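Local coordinates for invasion protein InvA (Salmonella enterica, PDB 2X49), which forms part of the type III secretion export apparatus and is involved in invasion of intestinal epithelial cells, the chain here being its C-terminal domain, at residues S58-L61 against I66-E69; F90-T95 against F105-E110; E111-R116 against Y120-A125; K166-H171 against E199-W204; K195-A200 against E216-A221. All coordinates share one frame; numbering follows the deposited sequence.

Contact 1 of 5, residues S58-L61 against I66-E69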
# COMPACT_ATOMS: atom_id res chain seq x y z
N SER A 58 -0.97 6.83 20.85
CA SER A 58 0.12 7.01 19.84
C SER A 58 1.04 5.81 19.76
O SER A 58 1.36 5.18 20.76
CB SER A 58 0.95 8.27 20.21
OG SER A 58 0.16 9.44 20.22
N ILE A 59 1.53 5.55 18.56
CA ILE A 59 2.50 4.46 18.28
C ILE A 59 3.53 4.97 17.31
O ILE A 59 3.19 5.71 16.42
CB ILE A 59 1.81 3.20 17.63
CG1 ILE A 59 0.74 2.60 18.58
CG2 ILE A 59 2.84 2.16 17.25
CD1 ILE A 59 1.27 1.65 19.61
N VAL A 60 4.80 4.66 17.54
CA VAL A 60 5.86 4.94 16.56
C VAL A 60 6.53 3.70 16.02
O VAL A 60 6.92 2.76 16.72
CB VAL A 60 6.98 5.84 17.19
CG1 VAL A 60 8.01 6.38 16.11
CG2 VAL A 60 6.39 7.00 17.93
N LEU A 61 6.68 3.72 14.71
CA LEU A 61 7.39 2.64 14.02
C LEU A 61 8.80 3.08 13.70
O LEU A 61 9.01 4.07 13.02
CB LEU A 61 6.61 2.24 12.72
CG LEU A 61 7.39 1.30 11.79
CD1 LEU A 61 7.58 -0.05 12.42
CD2 LEU A 61 6.67 1.23 10.43
N ILE A 66 15.46 3.87 13.28
CA ILE A 66 15.11 5.24 12.87
C ILE A 66 13.61 5.44 12.80
O ILE A 66 12.92 4.60 12.32
CB ILE A 66 15.74 5.54 11.50
CG1 ILE A 66 17.27 5.41 11.59
CG2 ILE A 66 15.38 6.93 11.02
CD1 ILE A 66 17.98 5.51 10.25
N ARG A 67 13.10 6.53 13.35
CA ARG A 67 11.66 6.80 13.30
C ARG A 67 11.24 6.95 11.85
O ARG A 67 11.82 7.74 11.11
CB ARG A 67 11.31 8.08 14.06
CG ARG A 67 11.44 7.94 15.56
CD ARG A 67 11.54 9.30 16.24
NE ARG A 67 10.71 9.33 17.44
CZ ARG A 67 11.03 8.75 18.60
NH1 ARG A 67 12.17 8.09 18.73
NH2 ARG A 67 10.19 8.85 19.62
N VAL A 68 10.24 6.19 11.48
CA VAL A 68 9.67 6.19 10.11
C VAL A 68 8.31 6.87 10.05
O VAL A 68 8.00 7.70 9.19
CB VAL A 68 9.57 4.76 9.58
CG1 VAL A 68 8.60 4.66 8.42
CG2 VAL A 68 10.99 4.28 9.16
N GLU A 69 7.50 6.51 11.02
CA GLU A 69 6.15 7.10 11.14
C GLU A 69 5.63 7.03 12.54
O GLU A 69 5.88 6.08 13.26
CB GLU A 69 5.16 6.32 10.26
CG GLU A 69 4.93 6.87 8.87
CD GLU A 69 4.40 8.29 8.89
OE1 GLU A 69 3.75 8.66 9.89
OE2 GLU A 69 4.64 9.03 7.91
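Leu61 and Glu69 are an antiparallel hydrogen-bonded pair in the beta hairpin of strands 58-63 and 66-72, their CA atoms 5.5 Å apart. The backbone bonds are not symmetric. Leu61 N donates to Glu69 O at 2.9 Å with an N-H...O angle of 169°. In the other direction Leu61 O takes Val68 N, also at 2.9 Å, and only weakly Glu69 N, at 3.5 Å. Two consecutive residues thus face one, which defines a classic beta bulge, and the short strand segments run at 121° to each other. A softer polar contact adds to this: Val60 CA lies 3.5 Å from Glu69 O as a CA-H...O interaction.

Among the side chains, Val60 CG1, anti to the backbone N (chi1 -169°), meets Arg67 CG at 3.8 Å and lies over one face of the guanidinium. Leu61 CD2 makes a looser apolar contact, 4.4 Å from Val68 CG1. Val60 is also tied by backbone bonds to Leu13 in strand 10-14, so strand 58-63 is flanked on both edges. The chemistry implies that both backbone polar atoms of Leu61 are satisfied across the hairpin, the O unevenly shared by the two residues of the bulge.

Contact 2 of 5, residues F90-T95 against F105-E110. With CA (calcium ion), chain E.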
# COMPACT_ATOMS: atom_id res chain seq x y z
N PHE A 90 -25.74 15.20 12.61
CA PHE A 90 -26.52 14.27 13.45
C PHE A 90 -26.22 14.50 14.92
O PHE A 90 -26.76 13.82 15.81
CB PHE A 90 -26.22 12.79 13.18
CG PHE A 90 -26.43 12.37 11.79
CD1 PHE A 90 -27.59 12.67 11.10
CD2 PHE A 90 -25.45 11.60 11.16
CE1 PHE A 90 -27.78 12.24 9.80
CE2 PHE A 90 -25.64 11.16 9.86
CZ PHE A 90 -26.80 11.49 9.18
N GLY A 91 -25.34 15.45 15.16
CA GLY A 91 -25.00 15.86 16.51
C GLY A 91 -23.84 15.10 17.10
O GLY A 91 -23.63 15.08 18.30
N ILE A 92 -23.08 14.50 16.21
CA ILE A 92 -21.83 13.82 16.59
C ILE A 92 -20.63 14.73 16.35
O ILE A 92 -20.47 15.33 15.28
CB ILE A 92 -21.68 12.49 15.86
CG1 ILE A 92 -22.83 11.58 16.27
CG2 ILE A 92 -20.32 11.80 16.16
CD1 ILE A 92 -22.96 10.35 15.39
N ASN A 93 -19.80 14.81 17.38
CA ASN A 93 -18.50 15.48 17.32
C ASN A 93 -17.40 14.40 17.26
O ASN A 93 -17.03 13.81 18.27
CB ASN A 93 -18.28 16.38 18.54
CG ASN A 93 -19.18 17.58 18.55
OD1 ASN A 93 -19.30 18.24 17.41
ND2 ASN A 93 -19.76 17.93 19.58
N PRO A 94 -16.84 14.12 16.08
CA PRO A 94 -15.84 13.06 16.02
C PRO A 94 -14.52 13.49 16.58
O PRO A 94 -14.26 14.68 16.74
CB PRO A 94 -15.70 12.80 14.51
CG PRO A 94 -16.00 14.09 13.90
CD PRO A 94 -17.08 14.74 14.77
N THR A 95 -13.70 12.51 16.86
CA THR A 95 -12.31 12.73 17.21
C THR A 95 -11.55 12.61 15.89
O THR A 95 -11.74 11.67 15.14
CB THR A 95 -11.82 11.69 18.22
OG1 THR A 95 -12.60 11.85 19.42
CG2 THR A 95 -10.32 11.77 18.49
N PHE A 105 -11.25 9.84 11.24
CA PHE A 105 -12.40 10.17 12.07
C PHE A 105 -12.77 8.99 12.95
O PHE A 105 -12.99 7.87 12.49
CB PHE A 105 -13.58 10.58 11.17
CG PHE A 105 -13.31 11.84 10.38
CD1 PHE A 105 -13.61 13.09 10.89
CD2 PHE A 105 -12.73 11.76 9.13
CE1 PHE A 105 -13.31 14.24 10.17
CE2 PHE A 105 -12.46 12.92 8.39
CZ PHE A 105 -12.71 14.12 8.92
N TRP A 106 -12.83 9.30 14.22
CA TRP A 106 -13.11 8.27 15.23
C TRP A 106 -14.36 8.70 16.05
O TRP A 106 -14.55 9.87 16.42
CB TRP A 106 -11.93 8.06 16.18
CG TRP A 106 -10.61 7.65 15.52
CD1 TRP A 106 -9.74 8.47 14.82
CD2 TRP A 106 -10.04 6.37 15.53
NE1 TRP A 106 -8.68 7.75 14.44
CE2 TRP A 106 -8.82 6.44 14.83
CE3 TRP A 106 -10.41 5.14 16.09
CZ2 TRP A 106 -7.97 5.33 14.66
CZ3 TRP A 106 -9.61 4.07 15.92
CH2 TRP A 106 -8.37 4.14 15.22
N VAL A 107 -15.15 7.67 16.39
CA VAL A 107 -16.37 7.85 17.16
C VAL A 107 -16.46 6.82 18.29
O VAL A 107 -15.74 5.81 18.34
CB VAL A 107 -17.65 7.79 16.28
CG1 VAL A 107 -17.62 8.88 15.22
CG2 VAL A 107 -17.82 6.45 15.68
N THR A 108 -17.38 7.09 19.18
CA THR A 108 -17.64 6.11 20.23
C THR A 108 -18.26 4.85 19.68
O THR A 108 -18.86 4.82 18.60
CB THR A 108 -18.54 6.68 21.39
OG1 THR A 108 -19.88 6.91 20.90
CG2 THR A 108 -17.93 7.96 21.99
N HIS A 109 -18.23 3.82 20.50
CA HIS A 109 -18.83 2.55 20.13
C HIS A 109 -20.33 2.71 19.88
O HIS A 109 -20.91 2.21 18.89
CB HIS A 109 -18.54 1.44 21.14
CG HIS A 109 -17.13 0.94 21.11
ND1 HIS A 109 -16.79 -0.31 20.63
CD2 HIS A 109 -15.97 1.51 21.50
CE1 HIS A 109 -15.48 -0.48 20.74
NE2 HIS A 109 -14.96 0.61 21.25
N GLU A 110 -20.95 3.46 20.78
CA GLU A 110 -22.41 3.69 20.70
C GLU A 110 -22.75 4.46 19.42
O GLU A 110 -23.71 4.14 18.69
CB GLU A 110 -22.94 4.40 21.96
CG GLU A 110 -24.45 4.63 21.96
CD GLU A 110 -24.94 5.28 23.24
OE1 GLU A 110 -24.13 5.53 24.16
OE2 GLU A 110 -26.15 5.52 23.37
CA CA E . -17.49 11.14 19.28
O HOH W 1 -14.91 10.51 19.68
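This contact pairs the start of edge strand 95-99 with strand 102-107 in an antiparallel sheet, beside a calcium site. Thr95 and Trp106 form the hydrogen-bonded pair: Thr95 N to Trp106 O and Trp106 N to Thr95 O are both 2.8 Å, with N-H...O angles of 168° and 156°. Thr95 O also sits at the edge of the indole ring.

Preceding residues pack against the same strand. Pro94 CG meets the rim of the Phe105 ring at CD1 (4.0 Å), the two side chains lying alongside and pointing the same way. Ile92 and Val107 cross at about a right angle, CG2 to CG1 at 4.1 Å. Outside the segments, Phe105 stacks on Tyr83 and Trp106 meets Tyr74 edge-to-face.

The polar side is built on water 1. With chi1 of -63° Thr95 OG1 lies beside its own N and meets this water at 2.7 Å; the water is bound to calcium at 2.7 Å. Asn93 O ligates the ion at 2.9 Å, and Glu111 supplies a further oxygen. Calcium would polarise the carbonyl and the water, and the chemistry implies that the strand start is linked to the metal site directly by Asn93 O and indirectly by water 1, which joins calcium to Thr95 OG1 and, weakly, to Trp106 O.

Contact 3 of 5, residues E111-R116 against Y120-A125. With CA (calcium ion), chain E.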
# COMPACT_ATOMS: atom_id res chain seq x y z
N GLU A 111 -21.91 5.43 19.12
CA GLU A 111 -22.12 6.31 17.92
C GLU A 111 -21.94 5.52 16.65
O GLU A 111 -22.64 5.68 15.61
CB GLU A 111 -21.15 7.50 17.94
CG GLU A 111 -21.59 8.61 18.87
CD GLU A 111 -20.51 9.69 19.15
OE1 GLU A 111 -19.30 9.43 18.90
OE2 GLU A 111 -20.92 10.76 19.70
N GLY A 112 -21.02 4.60 16.76
CA GLY A 112 -20.65 3.72 15.66
C GLY A 112 -21.81 2.87 15.22
O GLY A 112 -22.11 2.69 14.03
N GLU A 113 -22.50 2.37 16.23
CA GLU A 113 -23.62 1.44 16.00
C GLU A 113 -24.72 2.17 15.28
O GLU A 113 -25.30 1.68 14.35
CB GLU A 113 -24.09 0.79 17.27
CG GLU A 113 -23.08 -0.23 17.74
CD GLU A 113 -22.60 -1.10 16.61
OE1 GLU A 113 -23.36 -2.02 16.23
OE2 GLU A 113 -21.48 -0.86 16.11
N LYS A 114 -24.92 3.40 15.70
CA LYS A 114 -25.87 4.30 15.04
C LYS A 114 -25.48 4.50 13.58
O LYS A 114 -26.31 4.40 12.66
CB LYS A 114 -25.94 5.66 15.75
CG LYS A 114 -27.09 6.48 15.35
CD LYS A 114 -27.76 7.07 16.60
CE LYS A 114 -26.74 7.36 17.69
NZ LYS A 114 -27.44 7.78 18.95
N LEU A 115 -24.19 4.78 13.41
CA LEU A 115 -23.70 5.12 12.06
C LEU A 115 -23.81 3.93 11.10
O LEU A 115 -24.11 4.07 9.92
CB LEU A 115 -22.30 5.69 12.11
CG LEU A 115 -22.24 7.09 12.73
CD1 LEU A 115 -20.81 7.55 12.68
CD2 LEU A 115 -23.17 8.11 12.08
N ARG A 116 -23.60 2.75 11.64
CA ARG A 116 -23.62 1.54 10.79
C ARG A 116 -24.98 1.38 10.09
O ARG A 116 -25.11 0.89 8.96
CB ARG A 116 -23.40 0.27 11.61
CG ARG A 116 -21.96 -0.00 12.00
CD ARG A 116 -21.80 -1.52 12.20
NE ARG A 116 -21.11 -1.88 13.44
CZ ARG A 116 -19.83 -2.23 13.52
NH1 ARG A 116 -19.07 -2.26 12.43
NH2 ARG A 116 -19.30 -2.55 14.70
N TYR A 120 -22.58 3.54 7.08
CA TYR A 120 -21.14 3.82 7.38
C TYR A 120 -20.45 2.50 7.73
O TYR A 120 -21.06 1.54 8.24
CB TYR A 120 -20.96 4.89 8.50
CG TYR A 120 -21.39 6.29 8.05
CD1 TYR A 120 -20.51 7.13 7.38
CD2 TYR A 120 -22.67 6.75 8.28
CE1 TYR A 120 -20.91 8.40 6.94
CE2 TYR A 120 -23.08 8.02 7.82
CZ TYR A 120 -22.19 8.84 7.18
OH TYR A 120 -22.57 10.09 6.72
N VAL A 121 -19.19 2.45 7.33
CA VAL A 121 -18.34 1.30 7.59
C VAL A 121 -17.37 1.65 8.69
O VAL A 121 -16.72 2.69 8.64
CB VAL A 121 -17.57 0.89 6.30
CG1 VAL A 121 -16.47 -0.07 6.62
CG2 VAL A 121 -18.53 0.31 5.27
N LEU A 122 -17.33 0.79 9.70
CA LEU A 122 -16.46 1.00 10.86
C LEU A 122 -15.35 -0.01 10.92
O LEU A 122 -15.46 -1.16 10.47
CB LEU A 122 -17.25 0.95 12.18
CG LEU A 122 -18.46 1.85 12.37
CD1 LEU A 122 -19.25 1.30 13.57
CD2 LEU A 122 -18.10 3.31 12.63
N ARG A 123 -14.25 0.45 11.45
CA ARG A 123 -13.10 -0.38 11.72
C ARG A 123 -12.65 -0.26 13.19
O ARG A 123 -12.50 0.84 13.71
CB ARG A 123 -11.95 0.04 10.79
CG ARG A 123 -10.83 -0.91 10.65
CD ARG A 123 -9.77 -0.40 9.64
NE ARG A 123 -10.25 -0.57 8.27
CZ ARG A 123 -9.80 0.06 7.19
NH1 ARG A 123 -8.84 0.96 7.27
NH2 ARG A 123 -10.37 -0.20 6.02
N ASN A 124 -12.42 -1.40 13.83
CA ASN A 124 -11.85 -1.37 15.18
C ASN A 124 -10.41 -0.96 15.20
O ASN A 124 -9.68 -0.99 14.19
CB ASN A 124 -12.04 -2.68 15.94
CG ASN A 124 -11.22 -3.80 15.44
OD1 ASN A 124 -10.01 -3.69 15.25
ND2 ASN A 124 -11.88 -4.96 15.27
N ALA A 125 -10.02 -0.52 16.37
CA ALA A 125 -8.79 0.20 16.53
C ALA A 125 -7.54 -0.65 16.19
O ALA A 125 -6.61 -0.17 15.51
CB ALA A 125 -8.68 0.89 17.90
CA CA E . -17.49 11.14 19.28
O HOH W 2 -18.85 -1.72 9.41
O HOH W 1 -14.91 10.51 19.68
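Arg116 starts with CG beside its backbone N (chi1 -78°) and bends at chi3 (-132°), which lays its guanidinium flat across Leu122; in this helix-to-sheet packing, helix 109-116 returns through a short turn to strand 122-124 at the edge of an antiparallel sheet. Leu122 CD1 stands 3.5 Å above the guanidinium plane of Arg116, over its centre, so the methyl lies against one face of the cation. The same CD1 presses on the helix backbone, 3.2 Å from Gly112 O, a tight fit at a residue with no side chain to hold the strand off.

The guanidinium is held in place from two directions. Arg116 NE forms a salt bridge with Glu113 OE2 at 2.9 Å, meeting the carboxylate on its syn side, though tilted from the guanidinium plane. Water 2 accepts from Arg116 NH1 at 3.1 Å and from Leu122 N at 2.9 Å, joining helix to strand; with the salt bridge and the Leu122 contact it would limit rotation of the group.

Nearer the turn, Tyr120 N donates to Leu115 O at 3.3 Å, with the donor lying 40° out of the carbonyl plane. Leu115 O also lies at the edge of the Tyr120 ring, and the two side chains touch through their CB atoms. The Tyr120 hydroxyl is engaged beyond the segments by Glu86 and Ser84, while Leu115 and Leu122 both rest on Val80 of the neighbouring inner strand 78-80. One turn before Leu115, Glu111 extends beyond CG toward the metal site, where its OE1 also takes the N-H of Thr108 and binds calcium at 2.5 Å.

Contact 4 of 5, residues K166-H171 against E199-W204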
# COMPACT_ATOMS: atom_id res chain seq x y z
N LYS A 166 12.29 -23.59 -14.32
CA LYS A 166 13.35 -23.81 -15.32
C LYS A 166 13.23 -22.75 -16.42
O LYS A 166 14.21 -22.12 -16.83
CB LYS A 166 13.27 -25.19 -15.96
CG LYS A 166 13.91 -26.25 -15.11
CD LYS A 166 13.94 -27.60 -15.78
CE LYS A 166 14.69 -27.52 -17.09
NZ LYS A 166 16.03 -26.91 -16.89
N GLU A 167 12.00 -22.57 -16.88
CA GLU A 167 11.76 -21.69 -18.04
C GLU A 167 11.98 -20.24 -17.70
O GLU A 167 12.54 -19.44 -18.45
CB GLU A 167 10.34 -21.88 -18.59
CG GLU A 167 10.03 -21.06 -19.86
CD GLU A 167 10.97 -21.29 -21.08
OE1 GLU A 167 11.68 -22.32 -21.15
OE2 GLU A 167 10.97 -20.42 -21.98
N VAL A 168 11.50 -19.86 -16.53
CA VAL A 168 11.63 -18.49 -16.07
C VAL A 168 13.08 -18.09 -15.96
O VAL A 168 13.47 -17.00 -16.41
CB VAL A 168 10.89 -18.24 -14.75
CG1 VAL A 168 11.20 -16.83 -14.24
CG2 VAL A 168 9.39 -18.36 -15.03
N LEU A 169 13.87 -19.01 -15.44
CA LEU A 169 15.26 -18.69 -15.09
C LEU A 169 16.13 -18.60 -16.34
O LEU A 169 17.30 -18.16 -16.30
CB LEU A 169 15.84 -19.70 -14.11
CG LEU A 169 15.44 -19.45 -12.66
CD1 LEU A 169 16.03 -20.54 -11.77
CD2 LEU A 169 15.80 -18.02 -12.21
N ARG A 170 15.58 -19.10 -17.44
CA ARG A 170 16.27 -19.04 -18.72
C ARG A 170 16.23 -17.64 -19.28
O ARG A 170 16.99 -17.29 -20.18
CB ARG A 170 15.65 -19.98 -19.74
CG ARG A 170 16.20 -21.35 -19.65
CD ARG A 170 15.63 -22.22 -20.78
NE ARG A 170 16.31 -22.07 -22.05
CZ ARG A 170 15.77 -21.65 -23.19
NH1 ARG A 170 14.51 -21.29 -23.27
NH2 ARG A 170 16.55 -21.62 -24.27
N HIS A 171 15.30 -16.85 -18.77
CA HIS A 171 14.96 -15.51 -19.30
C HIS A 171 15.11 -14.33 -18.33
O HIS A 171 15.10 -13.17 -18.73
CB HIS A 171 13.56 -15.50 -19.95
CG HIS A 171 13.47 -16.42 -21.11
ND1 HIS A 171 14.05 -16.12 -22.32
CD2 HIS A 171 12.94 -17.66 -21.24
CE1 HIS A 171 13.87 -17.14 -23.15
NE2 HIS A 171 13.18 -18.08 -22.53
N GLU A 199 4.30 -17.52 -14.00
CA GLU A 199 3.72 -17.77 -15.34
C GLU A 199 3.81 -16.48 -16.18
O GLU A 199 4.10 -16.50 -17.39
CB GLU A 199 2.28 -18.28 -15.28
CG GLU A 199 2.18 -19.68 -14.82
CD GLU A 199 0.74 -20.14 -14.59
OE1 GLU A 199 -0.16 -19.26 -14.57
OE2 GLU A 199 0.52 -21.37 -14.42
N ALA A 200 3.58 -15.36 -15.53
CA ALA A 200 3.63 -14.07 -16.24
C ALA A 200 5.04 -13.66 -16.61
O ALA A 200 5.29 -13.14 -17.69
CB ALA A 200 2.91 -12.94 -15.42
N LEU A 201 5.98 -14.06 -15.79
CA LEU A 201 7.40 -13.80 -16.11
C LEU A 201 7.82 -14.67 -17.27
O LEU A 201 8.59 -14.23 -18.14
CB LEU A 201 8.30 -14.03 -14.92
CG LEU A 201 8.28 -12.93 -13.89
CD1 LEU A 201 8.88 -13.41 -12.55
CD2 LEU A 201 9.04 -11.77 -14.41
N ALA A 202 7.31 -15.91 -17.33
CA ALA A 202 7.72 -16.85 -18.40
C ALA A 202 7.25 -16.31 -19.73
O ALA A 202 7.88 -16.55 -20.79
CB ALA A 202 7.17 -18.26 -18.18
N LEU A 203 6.15 -15.58 -19.68
CA LEU A 203 5.52 -14.97 -20.88
C LEU A 203 6.23 -13.70 -21.31
O LEU A 203 6.51 -13.49 -22.53
CB LEU A 203 4.02 -14.72 -20.65
CG LEU A 203 3.19 -14.17 -21.82
CD1 LEU A 203 3.20 -15.16 -22.98
CD2 LEU A 203 1.75 -13.82 -21.40
N TRP A 204 6.57 -12.87 -20.35
CA TRP A 204 7.02 -11.50 -20.62
C TRP A 204 8.51 -11.28 -20.57
O TRP A 204 9.07 -10.48 -21.32
CB TRP A 204 6.30 -10.51 -19.69
CG TRP A 204 4.86 -10.29 -20.10
CD1 TRP A 204 3.75 -10.78 -19.45
CD2 TRP A 204 4.37 -9.52 -21.19
NE1 TRP A 204 2.62 -10.37 -20.07
CE2 TRP A 204 2.96 -9.59 -21.14
CE3 TRP A 204 4.98 -8.77 -22.19
CZ2 TRP A 204 2.16 -8.95 -22.06
CZ3 TRP A 204 4.16 -8.13 -23.10
CH2 TRP A 204 2.78 -8.24 -23.03
O HOH W 3 8.94 -18.72 -22.02
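Val168 overlaps Ala202 and Leu201 with its two branches, in a helix-against-helix packing of helix 162-169 on helix 194-204. The CA atoms of Val168 and Ala202 come within 4.8 Å, close enough for short side chains to carry the interface. CG2 of Val168 meets Ala202 CB at 3.9 Å, while CG1 meets Leu201 CB at 4.1 Å. The split follows from the torsion: CG1 points opposite the backbone N (chi1 173°), which turns CG2 opposite the carbonyl carbon, so the branches straddle successive residues of the partner helix. Ile177 of helix 174-185 also touches Val168, making the valine part of a three-helix meeting point.

Beside the valine, Glu167 sends its CG past Ala202 CB at 4.3 Å, then folds at chi2 (57°), which turns its carboxylate toward His171 and Arg170 of its own segment. There OE2 has a weak bond from His171 NE2, and Arg170 stays close as a long ion pair. Direct polar bonding between the two segments is absent; the link is through water instead. Water 3 spans the rest of the way to the other helix, donating to Glu167 OE2 at 2.6 Å and to Ala202 O at 2.7 Å, bridging carboxylate and helix backbone with two short bonds.

Contact 5 of 5, residues K195-A200 against E216-A221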
# COMPACT_ATOMS: atom_id res chain seq x y z
N LYS A 195 2.94 -18.58 -8.23
CA LYS A 195 2.82 -19.44 -9.43
C LYS A 195 2.37 -18.55 -10.58
O LYS A 195 2.88 -18.59 -11.72
CB LYS A 195 1.84 -20.59 -9.26
CG LYS A 195 1.71 -21.49 -10.51
CD LYS A 195 0.65 -22.55 -10.33
CE LYS A 195 0.51 -23.45 -11.56
NZ LYS A 195 -0.63 -24.45 -11.48
N LEU A 196 1.41 -17.72 -10.29
CA LEU A 196 0.88 -16.81 -11.34
C LEU A 196 1.89 -15.75 -11.78
O LEU A 196 1.99 -15.35 -12.95
CB LEU A 196 -0.44 -16.19 -10.92
CG LEU A 196 -1.56 -17.24 -10.94
CD1 LEU A 196 -2.93 -16.54 -10.74
CD2 LEU A 196 -1.56 -18.11 -12.21
N ILE A 197 2.68 -15.29 -10.84
CA ILE A 197 3.64 -14.30 -11.11
C ILE A 197 4.67 -14.93 -12.05
O ILE A 197 5.12 -14.29 -12.99
CB ILE A 197 4.29 -13.71 -9.87
CG1 ILE A 197 3.27 -12.85 -9.15
CG2 ILE A 197 5.48 -12.84 -10.20
CD1 ILE A 197 3.72 -12.46 -7.75
N MET A 198 5.08 -16.12 -11.71
CA MET A 198 6.08 -16.87 -12.52
C MET A 198 5.56 -17.17 -13.90
O MET A 198 6.32 -17.09 -14.89
CB MET A 198 6.60 -18.09 -11.80
CG MET A 198 7.39 -17.80 -10.56
SD MET A 198 8.96 -17.02 -10.95
CE MET A 198 8.74 -15.44 -10.17
N GLU A 199 4.30 -17.52 -14.00
CA GLU A 199 3.72 -17.77 -15.34
C GLU A 199 3.81 -16.48 -16.18
O GLU A 199 4.10 -16.50 -17.39
CB GLU A 199 2.28 -18.28 -15.28
CG GLU A 199 2.18 -19.68 -14.82
CD GLU A 199 0.74 -20.14 -14.59
OE1 GLU A 199 -0.16 -19.26 -14.57
OE2 GLU A 199 0.52 -21.37 -14.42
N ALA A 200 3.58 -15.36 -15.53
CA ALA A 200 3.63 -14.07 -16.24
C ALA A 200 5.04 -13.66 -16.61
O ALA A 200 5.29 -13.14 -17.69
CB ALA A 200 2.91 -12.94 -15.42
N GLU A 216 5.22 -3.56 -15.19
CA GLU A 216 3.90 -3.12 -15.63
C GLU A 216 3.12 -4.30 -16.25
O GLU A 216 1.88 -4.43 -16.14
CB GLU A 216 4.00 -1.92 -16.57
CG GLU A 216 2.76 -1.09 -16.56
CD GLU A 216 2.44 -0.41 -15.21
OE1 GLU A 216 3.29 -0.36 -14.27
OE2 GLU A 216 1.32 0.13 -15.10
N HIS A 217 3.84 -5.11 -17.03
CA HIS A 217 3.21 -6.25 -17.66
C HIS A 217 2.77 -7.29 -16.63
O HIS A 217 1.71 -7.93 -16.75
CB HIS A 217 4.10 -6.90 -18.73
CG HIS A 217 4.32 -6.04 -19.94
ND1 HIS A 217 3.30 -5.67 -20.79
CD2 HIS A 217 5.46 -5.53 -20.48
CE1 HIS A 217 3.79 -4.92 -21.77
NE2 HIS A 217 5.10 -4.85 -21.61
N ILE A 218 3.61 -7.47 -15.63
CA ILE A 218 3.33 -8.42 -14.55
C ILE A 218 2.08 -7.97 -13.78
O ILE A 218 1.15 -8.75 -13.50
CB ILE A 218 4.52 -8.66 -13.59
CG1 ILE A 218 5.76 -9.16 -14.37
CG2 ILE A 218 4.14 -9.63 -12.49
CD1 ILE A 218 5.47 -10.24 -15.35
N ARG A 219 2.03 -6.68 -13.52
CA ARG A 219 0.86 -6.08 -12.81
C ARG A 219 -0.37 -6.41 -13.61
O ARG A 219 -1.44 -6.78 -13.11
CB ARG A 219 0.97 -4.57 -12.66
CG ARG A 219 1.92 -4.12 -11.60
CD ARG A 219 1.88 -2.64 -11.50
NE ARG A 219 0.57 -2.09 -11.11
CZ ARG A 219 0.27 -1.70 -9.87
NH1 ARG A 219 1.21 -1.77 -8.90
NH2 ARG A 219 -0.95 -1.22 -9.61
N GLY A 220 -0.25 -6.25 -14.91
CA GLY A 220 -1.40 -6.55 -15.80
C GLY A 220 -1.89 -8.01 -15.70
O GLY A 220 -3.09 -8.33 -15.70
N ALA A 221 -0.92 -8.90 -15.64
CA ALA A 221 -1.21 -10.33 -15.57
C ALA A 221 -1.93 -10.63 -14.26
O ALA A 221 -2.77 -11.51 -14.17
CB ALA A 221 0.07 -11.19 -15.67
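Within the two segments, which meet through Ala200 and Ile218, the shortest polar bond is the backbone bond Glu199 N to Lys195 O at 2.9 Å, followed by Ala200 N to Leu196 O and Ala221 N to His217 O, both 3.0 Å. These bonds keep the backbone helical, and across the interface itself the interaction is wholly apolar.

Helix 195-200 and helix 216-221 approach to 9.3 Å between segment axes, with their directions 129° apart, so they are inclined well away from antiparallel. Small residues permit the closest point. The methyl groups of Ala200 and Ala221 touch at 3.3 Å CB to CB, tighter than usual carbon contact, which may reflect close packing of the helices there. Ile218 fills the space beside them. Its chi1 of -58° puts CG1 beside the backbone N, and its chi2 of -46° swings CD1 toward the other helix, where it reaches Ala200 CB at 3.7 Å and lies just as close to the Ala200 carbonyl carbon. CG2, the branch on the other side, meets CG2 of Ile197 at 4.2 Å, the two isoleucines crossing at about a right angle. One branched residue thus bridges residues three apart, almost one turn, on the partner helix.

The interface lies under helix 174-185, with Leu181 on Ile197 and Leu184 on Ile218, and Met222 closes in on Ile197 from the loop after helix 211-221. Helix 211-221 is further tied by salt bridges from Arg219 to Glu320 and from Glu216 to Arg299, while His217 stacks on Trp204 further along helix 194-204.

In the fold
From the N terminus, contact 1 closes the tight hairpin of strands 58-63 and 66-72. Contact 2 follows, closing the loop that holds strands 95-99 and 102-107, and contact 3 closes the three-residue turn from helix 109-116 to strand 122-124. These three follow in series; contacts 2 and 3 touch, sharing helix 109-116, calcium and water 1, with centres about 9 Å apart. Contact 4 spans a longer excursion that includes helix 174-185, and contact 5 opens at 195 before contact 4 closes at 204, so their spans cross on helix 194-204, where they share Glu199 and Ala200. This helical pair lies on the opposite side of the chain's centre from contacts 1 to 3.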